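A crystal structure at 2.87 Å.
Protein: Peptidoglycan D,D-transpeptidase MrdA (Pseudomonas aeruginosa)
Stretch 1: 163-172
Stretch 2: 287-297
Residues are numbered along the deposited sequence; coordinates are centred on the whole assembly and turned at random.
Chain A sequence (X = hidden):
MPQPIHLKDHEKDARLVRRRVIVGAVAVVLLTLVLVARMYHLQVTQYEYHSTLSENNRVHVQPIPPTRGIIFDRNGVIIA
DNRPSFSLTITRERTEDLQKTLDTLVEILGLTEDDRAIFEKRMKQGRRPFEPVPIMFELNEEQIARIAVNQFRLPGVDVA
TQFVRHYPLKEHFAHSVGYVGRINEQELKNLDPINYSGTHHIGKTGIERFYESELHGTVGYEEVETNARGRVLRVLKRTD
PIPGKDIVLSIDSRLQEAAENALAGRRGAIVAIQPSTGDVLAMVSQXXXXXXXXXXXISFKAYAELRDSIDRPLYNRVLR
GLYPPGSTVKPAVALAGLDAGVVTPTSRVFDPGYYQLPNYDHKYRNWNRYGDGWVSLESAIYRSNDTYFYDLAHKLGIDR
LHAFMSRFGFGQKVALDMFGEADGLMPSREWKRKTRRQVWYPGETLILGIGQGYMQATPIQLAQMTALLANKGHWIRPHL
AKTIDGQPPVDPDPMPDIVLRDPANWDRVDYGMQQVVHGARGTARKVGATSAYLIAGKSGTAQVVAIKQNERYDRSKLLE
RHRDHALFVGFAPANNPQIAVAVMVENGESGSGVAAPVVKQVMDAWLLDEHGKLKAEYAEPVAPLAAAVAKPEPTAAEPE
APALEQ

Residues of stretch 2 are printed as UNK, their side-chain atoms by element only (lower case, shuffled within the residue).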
ATOM      1  N   PHE A 163       6.510  19.355  28.730  1.00 71.75           N
ATOM      2  CA  PHE A 163       6.249  17.977  28.345  1.00 62.57           C
ATOM      3  C   PHE A 163       7.058  17.597  27.113  1.00 60.32           C
ATOM      4  O   PHE A 163       7.240  18.404  26.196  1.00 59.93           O
ATOM      5  CB  PHE A 163       4.759  17.762  28.072  1.00 55.92           C
ATOM      6  CG  PHE A 163       3.947  17.499  29.308  1.00 52.48           C
ATOM      7  CD1 PHE A 163       3.812  16.212  29.804  1.00 51.21           C
ATOM      8  CD2 PHE A 163       3.318  18.537  29.972  1.00 44.64           C
ATOM      9  CE1 PHE A 163       3.065  15.967  30.942  1.00 46.73           C
ATOM     10  CE2 PHE A 163       2.570  18.299  31.110  1.00 43.56           C
ATOM     11  CZ  PHE A 163       2.443  17.012  31.595  1.00 40.33           C
ATOM     12  N   VAL A 164       7.547  16.363  27.108  1.00 53.01           N
ATOM     13  CA  VAL A 164       8.185  15.757  25.949  1.00 52.49           C
ATOM     14  C   VAL A 164       7.230  14.715  25.385  1.00 54.37           C
ATOM     15  O   VAL A 164       6.457  14.092  26.123  1.00 56.24           O
ATOM     16  CB  VAL A 164       9.554  15.138  26.315  1.00 52.83           C
ATOM     17  CG1 VAL A 164       9.375  13.890  27.170  1.00 54.35           C
ATOM     18  CG2 VAL A 164      10.364  14.834  25.065  1.00 61.72           C
ATOM     19  N   ARG A 165       7.267  14.530  24.068  1.00 50.60           N
ATOM     20  CA  ARG A 165       6.443  13.500  23.456  1.00 50.71           C
ATOM     21  C   ARG A 165       7.141  12.157  23.590  1.00 46.04           C
ATOM     22  O   ARG A 165       8.364  12.055  23.447  1.00 46.82           O
ATOM     23  CB  ARG A 165       6.163  13.818  21.984  1.00 52.47           C
ATOM     24  CG  ARG A 165       5.201  12.838  21.304  1.00 43.40           C
ATOM     25  CD  ARG A 165       3.743  13.133  21.660  1.00 42.43           C
ATOM     26  NE  ARG A 165       2.866  13.128  20.492  1.00 36.98           N
ATOM     27  CZ  ARG A 165       1.544  12.989  20.540  1.00 40.52           C
ATOM     28  NH1 ARG A 165       0.925  12.840  21.705  1.00 40.64           N
ATOM     29  NH2 ARG A 165       0.836  12.996  19.418  1.00 37.60           N
ATOM     30  N   HIS A 166       6.350  11.123  23.858  1.00 46.85           N
ATOM     31  CA  HIS A 166       6.866   9.795  24.137  1.00 43.67           C
ATOM     32  C   HIS A 166       6.178   8.781  23.240  1.00 41.96           C
ATOM     33  O   HIS A 166       4.959   8.824  23.057  1.00 39.24           O
ATOM     34  CB  HIS A 166       6.641   9.450  25.621  1.00 44.16           C
ATOM     35  CG  HIS A 166       7.001   8.046  25.991  1.00 46.39           C
ATOM     36  ND1 HIS A 166       8.186   7.454  25.611  1.00 45.75           N
ATOM     37  CD2 HIS A 166       6.336   7.121  26.724  1.00 47.34           C
ATOM     38  CE1 HIS A 166       8.232   6.221  26.087  1.00 48.04           C
ATOM     39  NE2 HIS A 166       7.122   5.995  26.766  1.00 51.77           N
ATOM     40  N   TYR A 167       6.975   7.871  22.679  1.00 35.11           N
ATOM     41  CA  TYR A 167       6.490   6.822  21.787  1.00 32.83           C
ATOM     42  C   TYR A 167       6.739   5.480  22.460  1.00 37.05           C
ATOM     43  O   TYR A 167       7.810   4.875  22.291  1.00 33.29           O
ATOM     44  CB  TYR A 167       7.175   6.906  20.424  1.00 32.61           C
ATOM     45  CG  TYR A 167       6.961   8.234  19.730  1.00 38.85           C
ATOM     46  CD1 TYR A 167       5.710   8.590  19.241  1.00 31.26           C
ATOM     47  CD2 TYR A 167       8.005   9.137  19.574  1.00 35.91           C
ATOM     48  CE1 TYR A 167       5.507   9.803  18.613  1.00 31.74           C
ATOM     49  CE2 TYR A 167       7.811  10.353  18.945  1.00 31.78           C
ATOM     50  CZ  TYR A 167       6.560  10.681  18.467  1.00 32.53           C
ATOM     51  OH  TYR A 167       6.359  11.890  17.843  1.00 33.10           O
ATOM     52  N   PRO A 168       5.773   4.971  23.233  1.00 34.34           N
ATOM     53  CA  PRO A 168       6.038   3.791  24.073  1.00 37.27           C
ATOM     54  C   PRO A 168       6.246   2.504  23.295  1.00 40.64           C
ATOM     55  O   PRO A 168       6.651   1.502  23.901  1.00 31.80           O
ATOM     56  CB  PRO A 168       4.787   3.704  24.956  1.00 31.01           C
ATOM     57  CG  PRO A 168       3.723   4.397  24.171  1.00 35.21           C
ATOM     58  CD  PRO A 168       4.414   5.502  23.432  1.00 34.45           C
ATOM     59  N   LEU A 169       5.989   2.485  21.989  1.00 40.07           N
ATOM     60  CA  LEU A 169       6.247   1.307  21.176  1.00 37.62           C
ATOM     61  C   LEU A 169       7.445   1.479  20.252  1.00 43.94           C
ATOM     62  O   LEU A 169       7.814   0.526  19.556  1.00 40.94           O
ATOM     63  CB  LEU A 169       5.000   0.942  20.363  1.00 32.05           C
ATOM     64  CG  LEU A 169       3.987   0.108  21.154  1.00 24.51           C
ATOM     65  CD1 LEU A 169       2.617   0.156  20.505  1.00 22.84           C
ATOM     66  CD2 LEU A 169       4.471  -1.329  21.295  1.00 27.84           C
ATOM     67  N   LYS A 170       8.052   2.666  20.227  1.00 41.93           N
ATOM     68  CA  LYS A 170       9.367   2.907  19.622  1.00 37.80           C
ATOM     69  C   LYS A 170       9.331   2.557  18.138  1.00 37.31           C
ATOM     70  O   LYS A 170       8.531   3.156  17.400  1.00 33.57           O
ATOM     71  CB  LYS A 170      10.415   2.163  20.453  1.00 40.05           C
ATOM     72  CG  LYS A 170      10.367   2.490  21.936  1.00 46.06           C
ATOM     73  CD  LYS A 170      11.348   1.640  22.727  1.00 47.55           C
ATOM     74  CE  LYS A 170      12.489   2.482  23.275  1.00 57.68           C
ATOM     75  NZ  LYS A 170      13.157   1.833  24.437  1.00 68.31           N
ATOM     76  N   GLU A 171      10.144   1.610  17.663  1.00 44.96           N
ATOM     77  CA  GLU A 171      10.380   1.431  16.236  1.00 40.98           C
ATOM     78  C   GLU A 171       9.176   0.878  15.484  1.00 41.59           C
ATOM     79  O   GLU A 171       9.135   0.981  14.254  1.00 41.70           O
ATOM     80  CB  GLU A 171      11.584   0.510  16.026  1.00 30.10           C
ATOM     81  CG  GLU A 171      11.355  -0.937  16.456  1.00 36.78           C
ATOM     82  CD  GLU A 171      11.449  -1.129  17.959  1.00 39.44           C
ATOM     83  OE1 GLU A 171      10.868  -2.110  18.470  1.00 43.08           O
ATOM     84  OE2 GLU A 171      12.101  -0.301  18.628  1.00 43.68           O
ATOM     85  N   HIS A 172       8.201   0.295  16.182  1.00 40.14           N
ATOM     86  CA  HIS A 172       7.056  -0.310  15.508  1.00 38.82           C
ATOM     87  C   HIS A 172       6.168   0.705  14.796  1.00 35.21           C
ATOM     88  O   HIS A 172       5.188   0.297  14.162  1.00 33.24           O
ATOM     89  CB  HIS A 172       6.219  -1.108  16.508  1.00 40.06           C
ATOM     90  CG  HIS A 172       6.944  -2.267  17.118  1.00 40.42           C
ATOM     91  ND1 HIS A 172       7.806  -3.068  16.399  1.00 51.52           N
ATOM     92  CD2 HIS A 172       6.933  -2.762  18.377  1.00 45.16           C
ATOM     93  CE1 HIS A 172       8.296  -4.005  17.191  1.00 55.67           C
ATOM     94  NE2 HIS A 172       7.783  -3.842  18.396  1.00 49.45           N
ATOM     95  N   UNK A 287      13.933  -1.570   7.140  1.00 43.62           N
ATOM     96  CA  UNK A 287      14.115  -1.633   8.597  1.00 39.68           C
ATOM     97  C   UNK A 287      13.463  -0.472   9.346  1.00 40.33           C
ATOM     98  O   UNK A 287      12.817   0.371   8.717  1.00 49.12           O
ATOM     99  c   UNK A 287      15.636  -1.594   8.757  1.00 38.28           C
ATOM    100  c   UNK A 287      16.111  -0.848   7.572  1.00 44.07           C
ATOM    101  c   UNK A 287      15.192  -1.237   6.451  1.00 42.88           C
ATOM    102  N   UNK A 288      13.621  -0.431  10.667  1.00 43.83           N
ATOM    103  CA  UNK A 288      12.995   0.591  11.490  1.00 45.33           C
ATOM    104  C   UNK A 288      14.047   1.479  12.148  1.00 42.18           C
ATOM    105  O   UNK A 288      15.254   1.348  11.916  1.00 37.77           O
ATOM    106  o   UNK A 288      11.120  -0.898  11.997  1.00 43.80           O
ATOM    107  c   UNK A 288      12.115  -0.061  12.563  1.00 45.05           C
ATOM    108  N   UNK A 289      13.556   2.410  12.963  1.00 39.02           N
ATOM    109  CA  UNK A 289      14.388   3.272  13.786  1.00 39.32           C
ATOM    110  C   UNK A 289      13.557   3.713  14.983  1.00 43.71           C
ATOM    111  O   UNK A 289      12.324   3.682  14.949  1.00 41.72           O
ATOM    112  c   UNK A 289      12.058   7.125  11.247  1.00 39.97           C
ATOM    113  c   UNK A 289      14.945   4.471  13.003  1.00 38.35           C
ATOM    114  o   UNK A 289      11.136   7.977  10.684  1.00 40.26           O
ATOM    115  c   UNK A 289      12.418   7.279  12.569  1.00 42.80           C
ATOM    116  c   UNK A 289      13.547   5.267  11.055  1.00 38.69           C
ATOM    117  c   UNK A 289      13.345   6.421  13.130  1.00 42.49           C
ATOM    118  c   UNK A 289      12.618   6.122  10.485  1.00 41.81           C
ATOM    119  c   UNK A 289      13.919   5.397  12.388  1.00 36.01           C
ATOM    120  N   UNK A 290      14.239   4.125  16.043  1.00 51.95           N
ATOM    121  CA  UNK A 290      13.549   4.637  17.222  1.00 40.72           C
ATOM    122  C   UNK A 290      13.151   6.091  17.000  1.00 41.25           C
ATOM    123  O   UNK A 290      14.033   6.943  16.841  1.00 49.08           O
ATOM    124  o   UNK A 290      14.199   4.280  20.820  1.00 45.74           O
ATOM    125  o   UNK A 290      12.462   5.034  19.716  1.00 47.79           O
ATOM    126  c   UNK A 290      14.431   4.517  18.460  1.00 43.61           C
ATOM    127  c   UNK A 290      13.640   4.618  19.757  1.00 50.66           C
ATOM    128  N   UNK A 291      11.854   6.421  16.980  1.00 43.29           N
ATOM    129  CA  UNK A 291      11.462   7.830  16.826  1.00 31.84           C
ATOM    130  C   UNK A 291      11.725   8.670  18.063  1.00 35.37           C
ATOM    131  O   UNK A 291      11.608   9.899  17.989  1.00 43.48           O
ATOM    132  c   UNK A 291       9.656   6.294  16.285  1.00 39.81           C
ATOM    133  c   UNK A 291       9.957   7.753  16.527  1.00 36.77           C
ATOM    134  c   UNK A 291      10.687   5.532  17.047  1.00 45.59           C
ATOM    135  N   UNK A 292      12.082   8.051  19.190  1.00 40.27           N
ATOM    136  CA  UNK A 292      12.360   8.776  20.423  1.00 42.37           C
ATOM    137  C   UNK A 292      13.747   9.399  20.450  1.00 48.19           C
ATOM    138  O   UNK A 292      14.147   9.920  21.497  1.00 60.95           O
ATOM    139  o   UNK A 292       9.927   8.244  22.226  1.00 55.51           O
ATOM    140  c   UNK A 292      10.773   7.426  21.862  1.00 44.49           C
ATOM    141  c   UNK A 292      12.205   7.851  21.630  1.00 42.34           C
ATOM    142  n   UNK A 292      10.492   6.147  21.658  1.00 39.61           N
ATOM    143  N   UNK A 293      14.483   9.372  19.340  1.00 43.65           N
ATOM    144  CA  UNK A 293      15.778  10.027  19.290  1.00 44.14           C
ATOM    145  C   UNK A 293      15.726  11.406  18.652  1.00 52.02           C
ATOM    146  O   UNK A 293      16.635  12.208  18.883  1.00 57.67           O
ATOM    147  c   UNK A 293      16.832   7.665  18.865  1.00 38.84           C
ATOM    148  c   UNK A 293      17.132   7.464  20.343  1.00 39.97           C
ATOM    149  c   UNK A 293      16.780   9.157  18.520  1.00 40.90           C
ATOM    150  c   UNK A 293      17.862   6.949  18.003  1.00 36.71           C
ATOM    151  N   UNK A 294      14.665  11.722  17.911  1.00 47.76           N
ATOM    152  CA  UNK A 294      14.513  13.042  17.319  1.00 45.97           C
ATOM    153  C   UNK A 294      13.650  13.975  18.158  1.00 45.03           C
ATOM    154  O   UNK A 294      13.671  15.188  17.921  1.00 50.22           O
ATOM    155  c   UNK A 294      14.526  11.870  15.043  1.00 39.70           C
ATOM    156  c   UNK A 294      14.112  10.548  15.131  1.00 41.25           C
ATOM    157  c   UNK A 294      16.077  11.223  13.316  1.00 44.70           C
ATOM    158  c   UNK A 294      15.507  12.196  14.121  1.00 36.81           C
ATOM    159  c   UNK A 294      14.679   9.571  14.329  1.00 42.94           C
ATOM    160  c   UNK A 294      15.661   9.910  13.421  1.00 44.46           C
ATOM    161  c   UNK A 294      13.902  12.934  15.910  1.00 46.22           C
ATOM    162  N   UNK A 295      12.900  13.444  19.128  1.00 44.48           N
ATOM    163  CA  UNK A 295      11.986  14.275  19.907  1.00 48.31           C
ATOM    164  C   UNK A 295      12.752  15.325  20.703  1.00 50.95           C
ATOM    165  O   UNK A 295      12.309  16.473  20.833  1.00 61.59           O
ATOM    166  c   UNK A 295      11.088  13.400  20.806  1.00 48.13           C
ATOM    167  c   UNK A 295      11.908  12.613  21.823  1.00 54.35           C
ATOM    168  c   UNK A 295      10.032  14.255  21.491  1.00 50.92           C
ATOM    169  N   UNK A 296      13.914  14.955  21.243  1.00 52.66           N
ATOM    170  CA  UNK A 296      14.725  15.863  22.039  1.00 51.20           C
ATOM    171  C   UNK A 296      15.827  16.523  21.228  1.00 57.63           C
ATOM    172  O   UNK A 296      16.423  17.503  21.690  1.00 56.56           O
ATOM    173  o   UNK A 296      15.746  13.802  22.789  1.00 57.08           O
ATOM    174  c   UNK A 296      15.359  15.115  23.217  1.00 57.59           C
ATOM    175  c   UNK A 296      14.369  14.995  24.361  1.00 58.36           C
ATOM    176  N   UNK A 297      16.111  15.995  20.043  1.00 62.00           N
ATOM    177  CA  UNK A 297      17.275  16.357  19.264  1.00 54.60           C
ATOM    178  C   UNK A 297      18.208  15.167  19.209  1.00 53.46           C
ATOM    179  O   UNK A 297      18.674  14.695  20.251  1.00 57.57           O
TER

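Position 287 has three side-chain carbons that close a ring onto the backbone N, which only proline does; the peptide bond before it is cis. P287 lies out of reach of stretch 1.

Position 288 carries one carbon and then one oxygen. Its CA-to-CB bond points toward stretch 1; CB comes 3.5 Å from CB of E171, and the oxygen lies 3.5 Å from E171 O, close but not counted as a hydrogen bond. The residue is serine, S288, since threonine would add a methyl.

Position 289 has one carbon followed by a six-carbon ring bearing an oxygen. Its CA-to-CB bond points away from stretch 1, and the backbone makes the contact: E171 CA sits 3.2 Å from O of 289, with an angle of 141° at the hydrogen, a CA-H...O contact. The ring and its oxygen give tyrosine, Y289, with chi1 59° (p).

Position 290 shows two carbons, the second carrying two oxygens, one of which lies 3.5 Å from K170 CE. This is a carboxylate one carbon beyond CB, so the residue is aspartate, D290. The same oxygen, OD2 of D290, is 4.5 Å from K170 NZ; the charges are opposite, but the separation is beyond a salt bridge.

At 291 three carbons again close onto the backbone N, and CB is 3.9 Å from Y167 CD2, an apolar contact made obliquely to the ring. The residue is proline; P291 CD packs 3.2 Å from K170 O.

Position 292 has two carbons, the second bearing one oxygen and one nitrogen. The oxygen lies 3.0 Å from Y167 N and the nitrogen 3.0 Å from Y167 O. That terminal amide identifies asparagine and distinguishes it from the carboxylate of D290. The assignment of the two ends agrees with the bonding: Y167 N donates to N292 OD1 (149°), and N292 ND2 donates to Y167 O (170°). ND2 of N292 also reaches D290 OD1 at 3.0 Å, and N292 N reaches the same D290 OD1 at 3.1 Å.

Position 293 has four carbons forked at the second, the leucine pattern; L293 makes no contact with stretch 1. Position 294 has one carbon and a six-carbon ring without oxygen, therefore phenylalanine, and F294 likewise stays clear of stretch 1.

Position 295 has one carbon carrying two more. Its CA-to-CB bond points toward stretch 1, and one branch carbon lies 3.6 Å from V164 CG2 and 3.4 Å from R165 O. It is valine, V295, and that carbon is CG2.

Position 296 has CB carrying one oxygen and one carbon, the latter 4.1 Å from V164 CG2, so it is threonine, T296. Position 297 has no side-chain atoms. It is glycine, and at phi/psi 112/120 a CB would be jammed against the carbonyl O of T296.

The contact centres on one side-chain amide reading both polar groups of a single backbone residue, Y167. The type I turn from Y167 to K170 uses Y167 O as well, accepting from K170 N at 3.0 Å. Around this polar centre, the V164–V295 and Y167–P291 pairs supply apolar packing, and the stretches together bury 544 Å².

Stretch 2, residues 287-297: PSYDPNLFVTG
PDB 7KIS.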